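Local structure of SusD superfamily protein (Bacteroides fragilis NCTC 9343, 3NQP) at residues K233-M247 against L382-E396. The protein probably binds sugars at the bacterial outer membrane, as SusD-like proteins do in glycan uptake. Residues are numbered along the deposited sequence; the frame is centred on the assembly and turned at random.
Sequences KTHLESVLNNYNLKM and LPWVYLTLAEIANME. With EDO (1,2-ethanediol), chain H.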
loop_
_atom_site.group_PDB
_atom_site.type_symbol
_atom_site.label_atom_id
_atom_site.label_comp_id
_atom_site.label_asym_id
_atom_site.label_seq_id
_atom_site.Cartn_x
_atom_site.Cartn_y
_atom_site.Cartn_z
ATOM N N LYS A 233 -4.982 -2.158 -18.632
ATOM C CA LYS A 233 -5.662 -0.937 -19.040
ATOM C C LYS A 233 -7.155 -1.117 -19.088
ATOM O O LYS A 233 -7.910 -0.285 -18.628
ATOM C CB LYS A 233 -5.180 -0.487 -20.398
ATOM C CG LYS A 233 -5.546 1.001 -20.692
ATOM C CD LYS A 233 -5.038 1.421 -22.092
ATOM C CE LYS A 233 -5.376 2.880 -22.432
ATOM N NZ LYS A 233 -4.829 3.253 -23.814
ATOM N N THR A 234 -7.592 -2.232 -19.662
ATOM C CA THR A 234 -8.998 -2.500 -19.758
ATOM C C THR A 234 -9.615 -2.566 -18.360
ATOM O O THR A 234 -10.707 -2.069 -18.135
ATOM C CB THR A 234 -9.227 -3.829 -20.560
ATOM O OG1 THR A 234 -8.815 -3.594 -21.920
ATOM C CG2 THR A 234 -10.713 -4.277 -20.535
ATOM N N HIS A 235 -8.950 -3.229 -17.419
ATOM C CA HIS A 235 -9.540 -3.426 -16.101
ATOM C C HIS A 235 -9.540 -2.127 -15.324
ATOM O O HIS A 235 -10.527 -1.807 -14.652
ATOM C CB HIS A 235 -8.862 -4.603 -15.368
ATOM C CG HIS A 235 -9.280 -5.933 -15.922
ATOM N ND1 HIS A 235 -10.556 -6.426 -15.729
ATOM C CD2 HIS A 235 -8.657 -6.803 -16.759
ATOM C CE1 HIS A 235 -10.686 -7.571 -16.394
ATOM N NE2 HIS A 235 -9.550 -7.822 -17.030
ATOM N N LEU A 236 -8.480 -1.329 -15.452
ATOM C CA LEU A 236 -8.464 -0.048 -14.723
ATOM C C LEU A 236 -9.501 0.925 -15.284
ATOM O O LEU A 236 -10.124 1.671 -14.527
ATOM C CB LEU A 236 -7.050 0.562 -14.739
ATOM C CG LEU A 236 -6.051 -0.284 -13.940
ATOM C CD1 LEU A 236 -4.649 -0.069 -14.440
ATOM C CD2 LEU A 236 -6.165 -0.016 -12.406
ATOM N N GLU A 237 -9.674 0.940 -16.614
ATOM C CA GLU A 237 -10.683 1.819 -17.215
ATOM C C GLU A 237 -12.062 1.352 -16.828
ATOM O O GLU A 237 -12.965 2.157 -16.700
ATOM C CB GLU A 237 -10.569 1.906 -18.766
ATOM C CG GLU A 237 -9.320 2.670 -19.144
ATOM C CD GLU A 237 -9.130 2.948 -20.595
ATOM O OE1 GLU A 237 -9.610 2.154 -21.420
ATOM O OE2 GLU A 237 -8.434 3.949 -20.876
ATOM N N SER A 238 -12.227 0.054 -16.661
ATOM C CA SER A 238 -13.524 -0.482 -16.181
ATOM C C SER A 238 -13.850 0.047 -14.787
ATOM O O SER A 238 -15.007 0.448 -14.494
ATOM C CB SER A 238 -13.488 -2.016 -16.145
ATOM O OG SER A 238 -14.738 -2.553 -15.725
ATOM N N VAL A 239 -12.830 0.042 -13.926
ATOM C CA VAL A 239 -12.970 0.628 -12.606
ATOM C C VAL A 239 -13.390 2.086 -12.696
ATOM O O VAL A 239 -14.307 2.492 -11.970
ATOM C CB VAL A 239 -11.711 0.435 -11.724
ATOM C CG1 VAL A 239 -11.871 1.199 -10.378
ATOM C CG2 VAL A 239 -11.430 -1.091 -11.486
ATOM N N LEU A 240 -12.779 2.868 -13.600
ATOM C CA LEU A 240 -13.166 4.275 -13.717
ATOM C C LEU A 240 -14.593 4.432 -14.211
ATOM O O LEU A 240 -15.273 5.429 -13.845
ATOM C CB LEU A 240 -12.251 5.098 -14.652
ATOM C CG LEU A 240 -10.803 5.357 -14.257
ATOM C CD1 LEU A 240 -10.190 6.337 -15.274
ATOM C CD2 LEU A 240 -10.708 5.875 -12.790
ATOM N N ASN A 241 -15.063 3.487 -15.049
ATOM C CA ASN A 241 -16.289 3.772 -15.833
ATOM C C ASN A 241 -17.601 3.158 -15.332
ATOM O O ASN A 241 -18.677 3.684 -15.633
ATOM C CB ASN A 241 -16.082 3.406 -17.323
ATOM C CG ASN A 241 -15.068 4.289 -18.005
ATOM O OD1 ASN A 241 -14.668 5.302 -17.460
ATOM N ND2 ASN A 241 -14.630 3.900 -19.193
ATOM N N ASN A 242 -17.515 2.065 -14.575
ATOM C CA ASN A 242 -18.623 1.142 -14.385
ATOM C C ASN A 242 -19.109 0.998 -12.940
ATOM O O ASN A 242 -19.942 0.159 -12.663
ATOM C CB ASN A 242 -18.220 -0.237 -14.921
ATOM C CG ASN A 242 -17.948 -0.225 -16.412
ATOM O OD1 ASN A 242 -18.690 0.379 -17.156
ATOM N ND2 ASN A 242 -16.851 -0.879 -16.854
ATOM N N TYR A 243 -18.572 1.791 -12.021
ATOM C CA TYR A 243 -18.848 1.597 -10.599
ATOM C C TYR A 243 -19.286 2.846 -9.837
ATOM O O TYR A 243 -19.323 2.839 -8.607
ATOM C CB TYR A 243 -17.606 0.961 -9.908
ATOM C CG TYR A 243 -17.232 -0.413 -10.436
ATOM C CD1 TYR A 243 -17.770 -1.555 -9.900
ATOM C CD2 TYR A 243 -16.310 -0.551 -11.468
ATOM C CE1 TYR A 243 -17.423 -2.803 -10.391
ATOM C CE2 TYR A 243 -15.946 -1.789 -11.966
ATOM C CZ TYR A 243 -16.501 -2.924 -11.426
ATOM O OH TYR A 243 -16.105 -4.139 -11.935
ATOM N N ASN A 244 -19.573 3.932 -10.544
ATOM C CA ASN A 244 -20.003 5.160 -9.907
ATOM C C ASN A 244 -19.002 5.762 -8.960
ATOM O O ASN A 244 -19.384 6.454 -8.030
ATOM C CB ASN A 244 -21.306 4.913 -9.110
ATOM C CG ASN A 244 -22.452 4.494 -9.991
ATOM O OD1 ASN A 244 -23.057 3.433 -9.785
ATOM N ND2 ASN A 244 -22.726 5.295 -11.014
ATOM N N LEU A 245 -17.722 5.487 -9.172
ATOM C CA LEU A 245 -16.672 6.031 -8.343
ATOM C C LEU A 245 -16.387 7.501 -8.692
ATOM O O LEU A 245 -16.456 7.905 -9.877
ATOM C CB LEU A 245 -15.386 5.185 -8.493
ATOM C CG LEU A 245 -15.478 3.771 -7.935
ATOM C CD1 LEU A 245 -14.503 2.776 -8.630
ATOM C CD2 LEU A 245 -15.299 3.786 -6.365
ATOM N N LYS A 246 -16.008 8.291 -7.678
ATOM C CA LYS A 246 -15.639 9.689 -7.899
ATOM C C LYS A 246 -14.582 10.127 -6.924
ATOM O O LYS A 246 -14.656 9.763 -5.782
ATOM C CB LYS A 246 -16.854 10.614 -7.666
ATOM C CG LYS A 246 -18.110 10.260 -8.457
ATOM C CD LYS A 246 -19.192 11.383 -8.372
ATOM C CE LYS A 246 -20.488 10.889 -7.732
ATOM N NZ LYS A 246 -21.021 9.695 -8.456
HETATM N N MSE A 247 -13.664 10.987 -7.358
HETATM C CA MSE A 247 -12.672 11.599 -6.461
HETATM C C MSE A 247 -13.373 12.666 -5.620
HETATM O O MSE A 247 -14.197 13.399 -6.143
HETATM C CB MSE A 247 -11.571 12.222 -7.295
HETATM C CG MSE A 247 -10.280 12.425 -6.581
HETATM SE SE MSE A 247 -8.848 12.992 -7.647
HETATM C CE MSE A 247 -9.810 14.171 -8.837
ATOM N N LEU A 382 -9.608 5.909 -5.982
ATOM C CA LEU A 382 -9.625 6.306 -7.390
ATOM C C LEU A 382 -8.326 6.970 -7.899
ATOM O O LEU A 382 -7.920 6.660 -9.005
ATOM C CB LEU A 382 -10.857 7.195 -7.675
ATOM C CG LEU A 382 -11.371 7.253 -9.100
ATOM C CD1 LEU A 382 -11.821 5.792 -9.507
ATOM C CD2 LEU A 382 -12.539 8.307 -9.173
ATOM N N PRO A 383 -7.668 7.894 -7.134
ATOM C CA PRO A 383 -6.431 8.456 -7.684
ATOM C C PRO A 383 -5.317 7.418 -7.957
ATOM O O PRO A 383 -4.444 7.650 -8.824
ATOM C CB PRO A 383 -5.964 9.479 -6.608
ATOM C CG PRO A 383 -7.240 9.881 -5.897
ATOM C CD PRO A 383 -8.039 8.545 -5.877
ATOM N N TRP A 384 -5.341 6.297 -7.251
ATOM C CA TRP A 384 -4.435 5.173 -7.581
ATOM C C TRP A 384 -4.736 4.678 -8.996
ATOM O O TRP A 384 -3.820 4.358 -9.757
ATOM C CB TRP A 384 -4.515 4.051 -6.526
ATOM C CG TRP A 384 -3.662 2.840 -6.847
ATOM C CD1 TRP A 384 -2.384 2.610 -6.453
ATOM C CD2 TRP A 384 -4.055 1.722 -7.603
ATOM N NE1 TRP A 384 -1.934 1.416 -6.943
ATOM C CE2 TRP A 384 -2.943 0.853 -7.672
ATOM C CE3 TRP A 384 -5.238 1.373 -8.278
ATOM C CZ2 TRP A 384 -2.980 -0.356 -8.375
ATOM C CZ3 TRP A 384 -5.289 0.180 -8.930
ATOM C CH2 TRP A 384 -4.174 -0.670 -8.987
ATOM N N VAL A 385 -6.012 4.619 -9.360
ATOM C CA VAL A 385 -6.411 4.098 -10.670
ATOM C C VAL A 385 -5.869 5.076 -11.727
ATOM O O VAL A 385 -5.206 4.678 -12.704
ATOM C CB VAL A 385 -7.939 3.812 -10.797
ATOM C CG1 VAL A 385 -8.256 3.381 -12.205
ATOM C CG2 VAL A 385 -8.447 2.744 -9.725
ATOM N N TYR A 386 -6.079 6.358 -11.478
ATOM C CA TYR A 386 -5.528 7.366 -12.354
ATOM C C TYR A 386 -4.001 7.319 -12.540
ATOM O O TYR A 386 -3.533 7.420 -13.666
ATOM C CB TYR A 386 -5.881 8.782 -11.858
ATOM C CG TYR A 386 -7.337 9.196 -11.806
ATOM C CD1 TYR A 386 -8.270 8.753 -12.732
ATOM C CD2 TYR A 386 -7.736 10.199 -10.903
ATOM C CE1 TYR A 386 -9.596 9.194 -12.683
ATOM C CE2 TYR A 386 -9.043 10.626 -10.850
ATOM C CZ TYR A 386 -9.956 10.147 -11.759
ATOM O OH TYR A 386 -11.229 10.591 -11.696
ATOM N N LEU A 387 -3.223 7.224 -11.453
ATOM C CA LEU A 387 -1.756 7.259 -11.597
ATOM C C LEU A 387 -1.214 5.947 -12.181
ATOM O O LEU A 387 -0.168 5.931 -12.824
ATOM C CB LEU A 387 -1.089 7.676 -10.280
ATOM C CG LEU A 387 -1.421 9.158 -9.924
ATOM C CD1 LEU A 387 -0.950 9.431 -8.527
ATOM C CD2 LEU A 387 -0.824 10.146 -10.935
ATOM N N THR A 388 -1.936 4.860 -11.971
ATOM C CA THR A 388 -1.600 3.582 -12.575
ATOM C C THR A 388 -1.846 3.650 -14.119
ATOM O O THR A 388 -1.013 3.178 -14.913
ATOM C CB THR A 388 -2.338 2.388 -11.855
ATOM O OG1 THR A 388 -2.131 2.441 -10.422
ATOM C CG2 THR A 388 -1.816 1.058 -12.354
ATOM N N LEU A 389 -2.961 4.258 -14.539
ATOM C CA LEU A 389 -3.249 4.499 -15.958
ATOM C C LEU A 389 -2.273 5.495 -16.551
ATOM O O LEU A 389 -1.895 5.364 -17.705
ATOM C CB LEU A 389 -4.687 4.990 -16.135
ATOM C CG LEU A 389 -5.753 3.895 -16.070
ATOM C CD1 LEU A 389 -7.160 4.449 -15.911
ATOM C CD2 LEU A 389 -5.663 3.001 -17.269
ATOM N N ALA A 390 -1.819 6.473 -15.756
ATOM C CA ALA A 390 -0.753 7.367 -16.216
ATOM C C ALA A 390 0.539 6.586 -16.563
ATOM O O ALA A 390 1.216 6.866 -17.575
ATOM C CB ALA A 390 -0.468 8.455 -15.190
ATOM N N GLU A 391 0.897 5.637 -15.699
ATOM C CA GLU A 391 2.079 4.825 -15.928
ATOM C C GLU A 391 1.922 3.972 -17.200
ATOM O O GLU A 391 2.851 3.882 -17.988
ATOM C CB GLU A 391 2.372 3.953 -14.717
ATOM C CG GLU A 391 3.653 3.144 -14.854
ATOM C CD GLU A 391 4.027 2.456 -13.573
ATOM O OE1 GLU A 391 3.596 2.969 -12.514
ATOM O OE2 GLU A 391 4.743 1.419 -13.642
ATOM N N ILE A 392 0.730 3.406 -17.426
ATOM C CA ILE A 392 0.458 2.652 -18.666
ATOM C C ILE A 392 0.610 3.598 -19.875
ATOM O O ILE A 392 1.271 3.247 -20.869
ATOM C CB ILE A 392 -0.944 1.988 -18.643
ATOM C CG1 ILE A 392 -0.985 0.840 -17.610
ATOM C CG2 ILE A 392 -1.300 1.478 -20.032
ATOM C CD1 ILE A 392 -2.455 0.302 -17.214
ATOM N N ALA A 393 0.035 4.802 -19.770
ATOM C CA ALA A 393 0.153 5.826 -20.800
ATOM C C ALA A 393 1.623 6.108 -21.148
ATOM O O ALA A 393 2.023 6.153 -22.328
ATOM C CB ALA A 393 -0.581 7.166 -20.347
ATOM N N ASN A 394 2.436 6.285 -20.124
ATOM C CA ASN A 394 3.850 6.520 -20.353
ATOM C C ASN A 394 4.469 5.350 -21.153
ATOM O O ASN A 394 5.263 5.600 -22.055
ATOM C CB ASN A 394 4.652 6.754 -19.058
ATOM C CG ASN A 394 5.969 7.448 -19.321
ATOM O OD1 ASN A 394 6.087 8.161 -20.315
ATOM N ND2 ASN A 394 6.959 7.269 -18.427
HETATM N N MSE A 395 4.060 4.112 -20.871
HETATM C CA MSE A 395 4.586 2.957 -21.610
HETATM C C MSE A 395 4.150 2.988 -23.078
HETATM O O MSE A 395 4.929 2.644 -23.969
HETATM C CB MSE A 395 4.158 1.614 -21.002
HETATM C CG MSE A 395 4.812 1.254 -19.692
HETATM SE SE MSE A 395 6.691 1.048 -19.773
HETATM C CE MSE A 395 6.825 -0.624 -20.766
ATOM N N GLU A 396 2.908 3.401 -23.330
ATOM C CA GLU A 396 2.359 3.502 -24.694
ATOM C C GLU A 396 2.991 4.603 -25.509
ATOM O O GLU A 396 3.076 4.494 -26.727
ATOM C CB GLU A 396 0.868 3.816 -24.673
ATOM C CG GLU A 396 -0.028 2.724 -24.160
ATOM C CD GLU A 396 -1.480 3.192 -23.869
ATOM O OE1 GLU A 396 -1.756 4.366 -23.571
ATOM O OE2 GLU A 396 -2.369 2.346 -23.884
HETATM C C1 EDO H . -11.593 5.598 -20.557
HETATM O O1 EDO H . -12.985 5.652 -20.883
HETATM C C2 EDO H . -11.249 6.624 -19.481
HETATM O O2 EDO H . -12.051 6.369 -18.321
HETATM O O HOH W 1 -3.284 5.827 -22.315
#
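L236 and L240, one turn apart on helix 228-241, each enter a knobs-into-holes site on helix 382-396; the axes of 233-241 and 382-396 run roughly antiparallel, at 146°, and approach to 9.9 Å. L236 fits among V385, T388, L389 and I392, its fork dividing the work: CD1 meets I392 CD1 at 3.6 Å, while CD2 approaches W384 CZ3 at 3.6 Å. L240 sits among L382, V385, Y386 and L389, its CD2 pressing L382 CD1 at 3.5 Å, tighter than usual for carbons. L389 returns the interlock, lodging between K233, L236, E237 and L240. Leucine suits such holes: two methyls touch several neighbours and bring no polar atom to satisfy. Past the helix end, the flexible, polarisable selenomethionine M247 lies against P383, its SE at the Y386 ring edge, 5.3 Å from the centroid, a Met-aromatic contact. At the other end K233, extended with CG anti to N (chi1 -163°), carries NZ to the syn lone pair of E396 OE2 at 2.6 Å; long chains let these charges pair at the rim. In the second shell, T388 OG1 hydrogen-bonds W384 O and lies over the indole face, while helix 200-216 touches V239 and T388. Cohesion is thus mainly apolar, with one salt bridge at its margin, consistent with the TPR-related helical framework of SusD-like proteins.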